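Local atomic coordinates of putative fructose-bisphosphate aldolase (Coccidioides immitis, PDB entry 3PM6), a protein that belongs to the class II fructose-bisphosphate aldolase family and folds as a zinc-containing TIM barrel. Residues L10-L16 against N141-A146; M118-S122 against T133-V137. One frame throughout, in Å; residues are numbered along the deposited sequence.

How the interactions relate
Both contacts involve one beta-alpha-beta unit of the TIM barrel: strand 116-119, helix 126-141 and strand 146-149. Interaction 2 lies inside this unit and is nested along the chain inside the loop that interaction 1 closes. It packs the end of strand 116-119 and the loop after it against helix 126-141. Interaction 1 joins the turn where that helix ends, and the start of strand 146-149, to the N-terminal segment ahead of helix 16-24. Their centres lie about 15 Å apart. Interaction 2 uses the middle of helix 126-141, and interaction 1 the turn at its C-terminal end. The loop of interaction 2 leads toward the zinc end of the barrel, and interaction 1 lies toward the other end.

Interaction 1: residues L10-L16 against N141-A146; sequences LKSNRAL and NARGIA
The side chain of L10 lies over the backbone of G144, I145 and A146. Its chi1 is m and chi2 is t, which brings L10 CD2 to 3.4 Å from I145 O, 3.6 Å from G144 O and 3.7 Å from A146 N. The closest CA pair is L10 to G144, at 5.0 Å. Residues 10-13 form a type I turn, with L10 O accepting from N13 N at 2.8 Å. Residues 141-144 form another, with N141 O accepting from G144 N at 2.9 Å. G144 has phi/psi 84/11 and is the C-prime residue of a Schellman motif that ends helix 126-141. In this TIM barrel the motif turns the chain from that helix into strand 146-149. It leaves G144 O facing N13. N13 ND2 donates to G144 O at 2.8 Å, with an N-H...O angle of 157°, and also to D115 O, just ahead of strand 116-119. N13 chi1 is t and chi2 is -87°. N13 OD1 accepts from A15 N at 2.8 Å and from L16 N at 3.1 Å, capping the turn that leads into helix 16-24. The one side chain thus ties this helix start to the helix-to-strand turn. L16, also m then t, brings CD2 to 3.6 Å from A146 CB. N186 lies beside L10, L16 and A146.

Interaction 2: residues M118-S122 against T133-V137; sequences MVDMS and TRELV
Residues 118-119 end a strand, and the chain continues as a loop through S122. Residues 133-137 are helical, with V137 N to T133 O at 2.8 Å. The nearest CA atoms are those of V119 and T133, 6.2 Å apart. V119 and M121 point their CA-to-CB bonds toward the helix, while D120 and S122 point away. V119 has chi1 t. V119 CG1 is 3.7 Å from L136 CD1 and 4.0 Å from T133 CA. M121 is m, m, with chi3 at 125°. This bends the side chain so that M121 CE comes to 3.9 Å from L136 CD1. M121 CG is 3.8 Å from T133 OG1. L136 is m, t, so its CD1 meets both V119 and M121. T133 has chi1 m, and its OG1 bonds back to N129 O in the same helix. This is the strand-to-helix packing of a beta-alpha-beta unit in a TIM barrel. I98 of helix 95-103 also touches V119, M121 and L136. V119 is the centre of an inverse gamma turn. One residue on, M121 N bonds weakly to V119 O at 3.4 Å. D120, with chi1 t, makes an Asx turn: its OD1 accepts from S122 N at 3.2 Å. S122, with chi1 p, donates from OG to D120 OD1 at 2.8 Å. D120 OD2 bonds to ND1 of H91, a zinc ligand.

Interaction 1: residues L10-L16 against N141-A146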
ATOM      1  N   LEU A  10       4.139  -6.338  26.942  1.00 36.19           N
ATOM      2  CA  LEU A  10       4.345  -4.870  26.595  1.00 35.88           C
ATOM      3  C   LEU A  10       5.764  -4.364  26.844  1.00 35.79           C
ATOM      4  O   LEU A  10       6.157  -3.329  26.296  1.00 35.04           O
ATOM      5  CB  LEU A  10       3.347  -3.943  27.317  1.00 35.37           C
ATOM      6  CG  LEU A  10       1.831  -3.986  27.020  1.00 35.22           C
ATOM      7  CD1 LEU A  10       1.121  -2.938  27.853  1.00 35.28           C
ATOM      8  CD2 LEU A  10       1.488  -3.806  25.584  1.00 30.26           C
ATOM      9  N   LYS A  11       6.533  -5.076  27.669  1.00 36.17           N
ATOM     10  CA  LYS A  11       7.923  -4.657  27.957  1.00 36.16           C
ATOM     11  C   LYS A  11       8.719  -4.429  26.674  1.00 35.16           C
ATOM     12  O   LYS A  11       9.556  -3.534  26.618  1.00 34.97           O
ATOM     13  CB  LYS A  11       8.655  -5.668  28.864  1.00 37.20           C
ATOM     14  N   SER A  12       8.431  -5.242  25.656  1.00 34.29           N
ATOM     15  CA  SER A  12       9.022  -5.116  24.323  1.00 33.45           C
ATOM     16  C   SER A  12       8.154  -4.355  23.278  1.00 31.53           C
ATOM     17  O   SER A  12       8.418  -4.439  22.069  1.00 31.13           O
ATOM     18  CB  SER A  12       9.336  -6.513  23.799  1.00 34.60           C
ATOM     19  OG  SER A  12       9.804  -6.474  22.461  1.00 36.81           O
ATOM     20  N   ASN A  13       7.133  -3.628  23.732  1.00 29.01           N
ATOM     21  CA  ASN A  13       6.316  -2.820  22.818  1.00 26.34           C
ATOM     22  C   ASN A  13       7.055  -1.616  22.225  1.00 25.83           C
ATOM     23  O   ASN A  13       7.637  -0.823  22.973  1.00 24.95           O
ATOM     24  CB  ASN A  13       5.033  -2.328  23.478  1.00 25.42           C
ATOM     25  CG  ASN A  13       4.123  -1.656  22.490  1.00 23.13           C
ATOM     26  OD1 ASN A  13       4.252  -0.460  22.255  1.00 22.47           O
ATOM     27  ND2 ASN A  13       3.247  -2.430  21.850  1.00 19.68           N
ATOM     28  N   ARG A  14       6.992  -1.484  20.895  1.00 24.62           N
ATOM     29  CA  ARG A  14       7.727  -0.439  20.160  1.00 25.17           C
ATOM     30  C   ARG A  14       7.108   0.982  20.228  1.00 24.33           C
ATOM     31  O   ARG A  14       7.817   1.973  20.015  1.00 24.44           O
ATOM     32  CB  ARG A  14       7.899  -0.831  18.673  1.00 25.35           C
ATOM     33  CG  ARG A  14       8.964  -1.899  18.350  1.00 27.05           C
ATOM     34  CD  ARG A  14       8.995  -2.206  16.838  1.00 30.13           C
ATOM     35  NE  ARG A  14       9.484  -1.066  16.035  1.00 31.35           N
ATOM     36  CZ  ARG A  14       8.810  -0.467  15.050  1.00 31.64           C
ATOM     37  NH1 ARG A  14       7.582  -0.870  14.695  1.00 33.94           N
ATOM     38  NH2 ARG A  14       9.358   0.553  14.413  1.00 29.42           N
ATOM     39  N   ALA A  15       5.801   1.078  20.474  1.00 22.94           N
ATOM     40  CA  ALA A  15       5.110   2.382  20.485  1.00 22.34           C
ATOM     41  C   ALA A  15       5.320   3.144  21.797  1.00 22.38           C
ATOM     42  O   ALA A  15       5.522   4.356  21.795  1.00 21.46           O
ATOM     43  CB  ALA A  15       3.613   2.201  20.200  1.00 20.12           C
ATOM     44  N   LEU A  16       5.296   2.430  22.923  1.00 23.76           N
ATOM     45  CA  LEU A  16       5.412   3.071  24.254  1.00 24.43           C
ATOM     46  C   LEU A  16       6.592   4.040  24.427  1.00 24.98           C
ATOM     47  O   LEU A  16       6.403   5.173  24.902  1.00 25.03           O
ATOM     48  CB  LEU A  16       5.406   2.019  25.380  1.00 25.11           C
ATOM     49  CG  LEU A  16       4.152   1.153  25.550  1.00 25.65           C
ATOM     50  CD1 LEU A  16       4.287   0.319  26.796  1.00 27.07           C
ATOM     51  CD2 LEU A  16       2.879   2.015  25.601  1.00 21.27           C
ATOM     52  N   ASN A 141      -3.301  -6.349  25.221  1.00 22.69           N
ATOM     53  CA  ASN A 141      -2.104  -6.509  26.038  1.00 24.44           C
ATOM     54  C   ASN A 141      -1.559  -7.953  25.950  1.00 25.26           C
ATOM     55  O   ASN A 141      -0.362  -8.158  25.724  1.00 25.30           O
ATOM     56  CB  ASN A 141      -2.409  -6.158  27.495  1.00 24.79           C
ATOM     57  CG  ASN A 141      -2.511  -4.661  27.737  1.00 25.67           C
ATOM     58  OD1 ASN A 141      -2.390  -3.843  26.809  1.00 27.38           O
ATOM     59  ND2 ASN A 141      -2.724  -4.286  29.006  1.00 25.70           N
ATOM     60  N   ALA A 142      -2.450  -8.932  26.087  1.00 25.91           N
ATOM     61  CA  ALA A 142      -2.115 -10.355  25.858  1.00 26.91           C
ATOM     62  C   ALA A 142      -1.310 -10.570  24.583  1.00 27.28           C
ATOM     63  O   ALA A 142      -0.566 -11.539  24.497  1.00 26.54           O
ATOM     64  CB  ALA A 142      -3.369 -11.216  25.820  1.00 26.40           C
ATOM     65  N   ARG A 143      -1.442  -9.647  23.612  1.00 25.92           N
ATOM     66  CA  ARG A 143      -0.826  -9.845  22.320  1.00 25.61           C
ATOM     67  C   ARG A 143       0.316  -8.872  22.035  1.00 25.33           C
ATOM     68  O   ARG A 143       0.768  -8.737  20.874  1.00 25.07           O
ATOM     69  CB  ARG A 143      -1.895  -9.837  21.223  1.00 25.98           C
ATOM     70  CG  ARG A 143      -2.820 -11.069  21.311  1.00 28.21           C
ATOM     71  CD  ARG A 143      -4.251 -10.807  20.856  1.00 30.21           C
ATOM     72  NE  ARG A 143      -4.993 -12.060  20.954  1.00 30.28           N
ATOM     73  CZ  ARG A 143      -5.574 -12.531  22.059  1.00 31.90           C
ATOM     74  NH1 ARG A 143      -5.556 -11.836  23.187  1.00 31.63           N
ATOM     75  NH2 ARG A 143      -6.172 -13.724  22.036  1.00 33.23           N
ATOM     76  N   GLY A 144       0.789  -8.220  23.093  1.00 23.96           N
ATOM     77  CA  GLY A 144       1.894  -7.276  22.981  1.00 23.96           C
ATOM     78  C   GLY A 144       1.509  -5.858  22.567  1.00 23.07           C
ATOM     79  O   GLY A 144       2.381  -5.041  22.277  1.00 23.19           O
ATOM     80  N   ILE A 145       0.210  -5.551  22.577  1.00 21.67           N
ATOM     81  CA  ILE A 145      -0.285  -4.329  21.924  1.00 19.83           C
ATOM     82  C   ILE A 145      -0.653  -3.229  22.932  1.00 18.77           C
ATOM     83  O   ILE A 145      -1.414  -3.468  23.845  1.00 17.99           O
ATOM     84  CB  ILE A 145      -1.476  -4.682  21.006  1.00 19.67           C
ATOM     85  CG1 ILE A 145      -1.016  -5.670  19.912  1.00 19.38           C
ATOM     86  CG2 ILE A 145      -2.131  -3.409  20.425  1.00 18.16           C
ATOM     87  CD1 ILE A 145      -2.186  -6.260  19.064  1.00 18.61           C
ATOM     88  N   ALA A 146      -0.068  -2.045  22.765  1.00 17.29           N
ATOM     89  CA  ALA A 146      -0.383  -0.888  23.579  1.00 17.09           C
ATOM     90  C   ALA A 146      -1.751  -0.282  23.174  1.00 16.90           C
ATOM     91  O   ALA A 146      -2.253  -0.545  22.077  1.00 17.15           O
ATOM     92  CB  ALA A 146       0.714   0.144  23.424  1.00 17.67           C
TER

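Interaction 2: residues M118-S122 against T133-V137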
ATOM      1  N   MET A 118      -6.252   2.164  19.131  1.00 12.12           N
ATOM      2  CA  MET A 118      -7.120   3.000  19.889  1.00 12.68           C
ATOM      3  C   MET A 118      -8.425   2.277  20.165  1.00 11.36           C
ATOM      4  O   MET A 118      -9.213   2.079  19.260  1.00 11.77           O
ATOM      5  CB  MET A 118      -7.378   4.363  19.202  1.00 12.03           C
ATOM      6  CG  MET A 118      -8.306   5.236  20.021  1.00 11.39           C
ATOM      7  SD  MET A 118      -8.894   6.692  19.118  0.99 12.51           S
ATOM      8  CE  MET A 118      -9.616   7.576  20.538  1.00  7.58           C
ATOM      9  N   VAL A 119      -8.657   1.909  21.422  1.00 12.04           N
ATOM     10  CA  VAL A 119      -9.933   1.279  21.822  1.00 12.42           C
ATOM     11  C   VAL A 119     -10.901   2.416  22.092  1.00 12.85           C
ATOM     12  O   VAL A 119     -10.953   2.939  23.206  1.00 14.82           O
ATOM     13  CB  VAL A 119      -9.768   0.373  23.090  1.00 13.50           C
ATOM     14  CG1 VAL A 119     -11.058  -0.319  23.405  1.00 12.94           C
ATOM     15  CG2 VAL A 119      -8.621  -0.638  22.877  1.00 10.83           C
ATOM     16  N   ASP A 120     -11.620   2.823  21.055  1.00 12.56           N
ATOM     17  CA  ASP A 120     -12.444   4.011  21.067  1.00 13.10           C
ATOM     18  C   ASP A 120     -13.890   3.588  21.299  1.00 13.79           C
ATOM     19  O   ASP A 120     -14.639   3.354  20.347  1.00 13.51           O
ATOM     20  CB  ASP A 120     -12.331   4.760  19.713  1.00 13.00           C
ATOM     21  CG  ASP A 120     -13.147   6.041  19.698  1.00 14.19           C
ATOM     22  OD1 ASP A 120     -13.773   6.312  20.743  1.00 14.85           O
ATOM     23  OD2 ASP A 120     -13.138   6.798  18.690  1.00 15.30           O
ATOM     24  N   MET A 121     -14.287   3.482  22.564  1.00 14.05           N
ATOM     25  CA  MET A 121     -15.672   3.114  22.895  1.00 14.66           C
ATOM     26  C   MET A 121     -16.516   4.330  23.297  1.00 15.58           C
ATOM     27  O   MET A 121     -17.507   4.214  24.035  1.00 15.31           O
ATOM     28  CB  MET A 121     -15.635   2.062  24.016  1.00 15.53           C
ATOM     29  CG  MET A 121     -14.845   0.773  23.599  1.00 11.98           C
ATOM     30  SD  MET A 121     -15.709  -0.160  22.308  1.00 15.51           S
ATOM     31  CE  MET A 121     -14.473  -0.310  21.024  1.00 13.96           C
ATOM     32  N   SER A 122     -16.115   5.506  22.796  1.00 15.52           N
ATOM     33  CA  SER A 122     -16.661   6.782  23.262  1.00 16.03           C
ATOM     34  C   SER A 122     -18.098   7.000  22.816  1.00 16.40           C
ATOM     35  O   SER A 122     -18.798   7.859  23.356  1.00 17.40           O
ATOM     36  CB  SER A 122     -15.785   7.948  22.746  1.00 15.82           C
ATOM     37  OG  SER A 122     -15.923   8.063  21.332  1.00 15.73           O
ATOM     38  N   THR A 133     -13.686  -1.084  27.253  1.00 21.80           N
ATOM     39  CA  THR A 133     -12.256  -0.692  27.200  1.00 22.21           C
ATOM     40  C   THR A 133     -11.415  -1.632  28.085  1.00 23.12           C
ATOM     41  O   THR A 133     -10.402  -2.166  27.648  1.00 22.63           O
ATOM     42  CB  THR A 133     -12.009   0.799  27.567  1.00 21.74           C
ATOM     43  OG1 THR A 133     -12.672   1.649  26.624  1.00 19.37           O
ATOM     44  CG2 THR A 133     -10.504   1.135  27.557  1.00 22.03           C
ATOM     45  N   ARG A 134     -11.855  -1.868  29.318  1.00 24.68           N
ATOM     46  CA  ARG A 134     -11.093  -2.766  30.228  1.00 25.42           C
ATOM     47  C   ARG A 134     -10.840  -4.148  29.603  1.00 25.79           C
ATOM     48  O   ARG A 134      -9.724  -4.646  29.591  1.00 25.58           O
ATOM     49  CB  ARG A 134     -11.811  -2.917  31.560  1.00 26.54           C
ATOM     50  CG  ARG A 134     -11.128  -3.856  32.554  1.00 28.37           C
ATOM     51  CD  ARG A 134     -11.918  -3.882  33.870  1.00 35.47           C
ATOM     52  NE  ARG A 134     -11.926  -2.569  34.529  1.00 35.51           N
ATOM     53  CZ  ARG A 134     -10.958  -2.110  35.329  1.00 37.00           C
ATOM     54  NH1 ARG A 134      -9.873  -2.853  35.596  1.00 38.27           N
ATOM     55  NH2 ARG A 134     -11.071  -0.900  35.860  1.00 33.58           N
ATOM     56  N   GLU A 135     -11.880  -4.754  29.056  1.00 26.45           N
ATOM     57  CA  GLU A 135     -11.725  -6.080  28.506  1.00 27.38           C
ATOM     58  C   GLU A 135     -10.978  -6.105  27.189  1.00 26.27           C
ATOM     59  O   GLU A 135     -10.258  -7.066  26.919  1.00 26.40           O
ATOM     60  CB  GLU A 135     -13.060  -6.845  28.487  1.00 28.71           C
ATOM     61  CG  GLU A 135     -13.928  -6.747  27.279  1.00 32.48           C
ATOM     62  CD  GLU A 135     -15.126  -7.728  27.379  1.00 40.03           C
ATOM     63  OE1 GLU A 135     -16.270  -7.259  27.572  1.00 40.90           O
ATOM     64  OE2 GLU A 135     -14.925  -8.968  27.279  1.00 43.71           O
ATOM     65  N   LEU A 136     -11.113  -5.049  26.382  1.00 24.81           N
ATOM     66  CA  LEU A 136     -10.383  -4.988  25.140  1.00 23.73           C
ATOM     67  C   LEU A 136      -8.905  -4.674  25.333  1.00 23.76           C
ATOM     68  O   LEU A 136      -8.067  -5.118  24.536  1.00 24.03           O
ATOM     69  CB  LEU A 136     -11.042  -4.026  24.128  1.00 22.97           C
ATOM     70  CG  LEU A 136     -12.391  -4.534  23.622  1.00 22.11           C
ATOM     71  CD1 LEU A 136     -13.197  -3.375  23.029  1.00 19.96           C
ATOM     72  CD2 LEU A 136     -12.265  -5.697  22.644  1.00 19.71           C
ATOM     73  N   VAL A 137      -8.587  -3.890  26.362  1.00 23.98           N
ATOM     74  CA  VAL A 137      -7.209  -3.632  26.722  1.00 24.57           C
ATOM     75  C   VAL A 137      -6.527  -4.957  27.107  1.00 25.88           C
ATOM     76  O   VAL A 137      -5.384  -5.219  26.704  1.00 26.14           O
ATOM     77  CB  VAL A 137      -7.121  -2.630  27.893  1.00 24.96           C
ATOM     78  CG1 VAL A 137      -5.750  -2.699  28.572  1.00 24.28           C
ATOM     79  CG2 VAL A 137      -7.440  -1.202  27.394  1.00 24.68           C
TER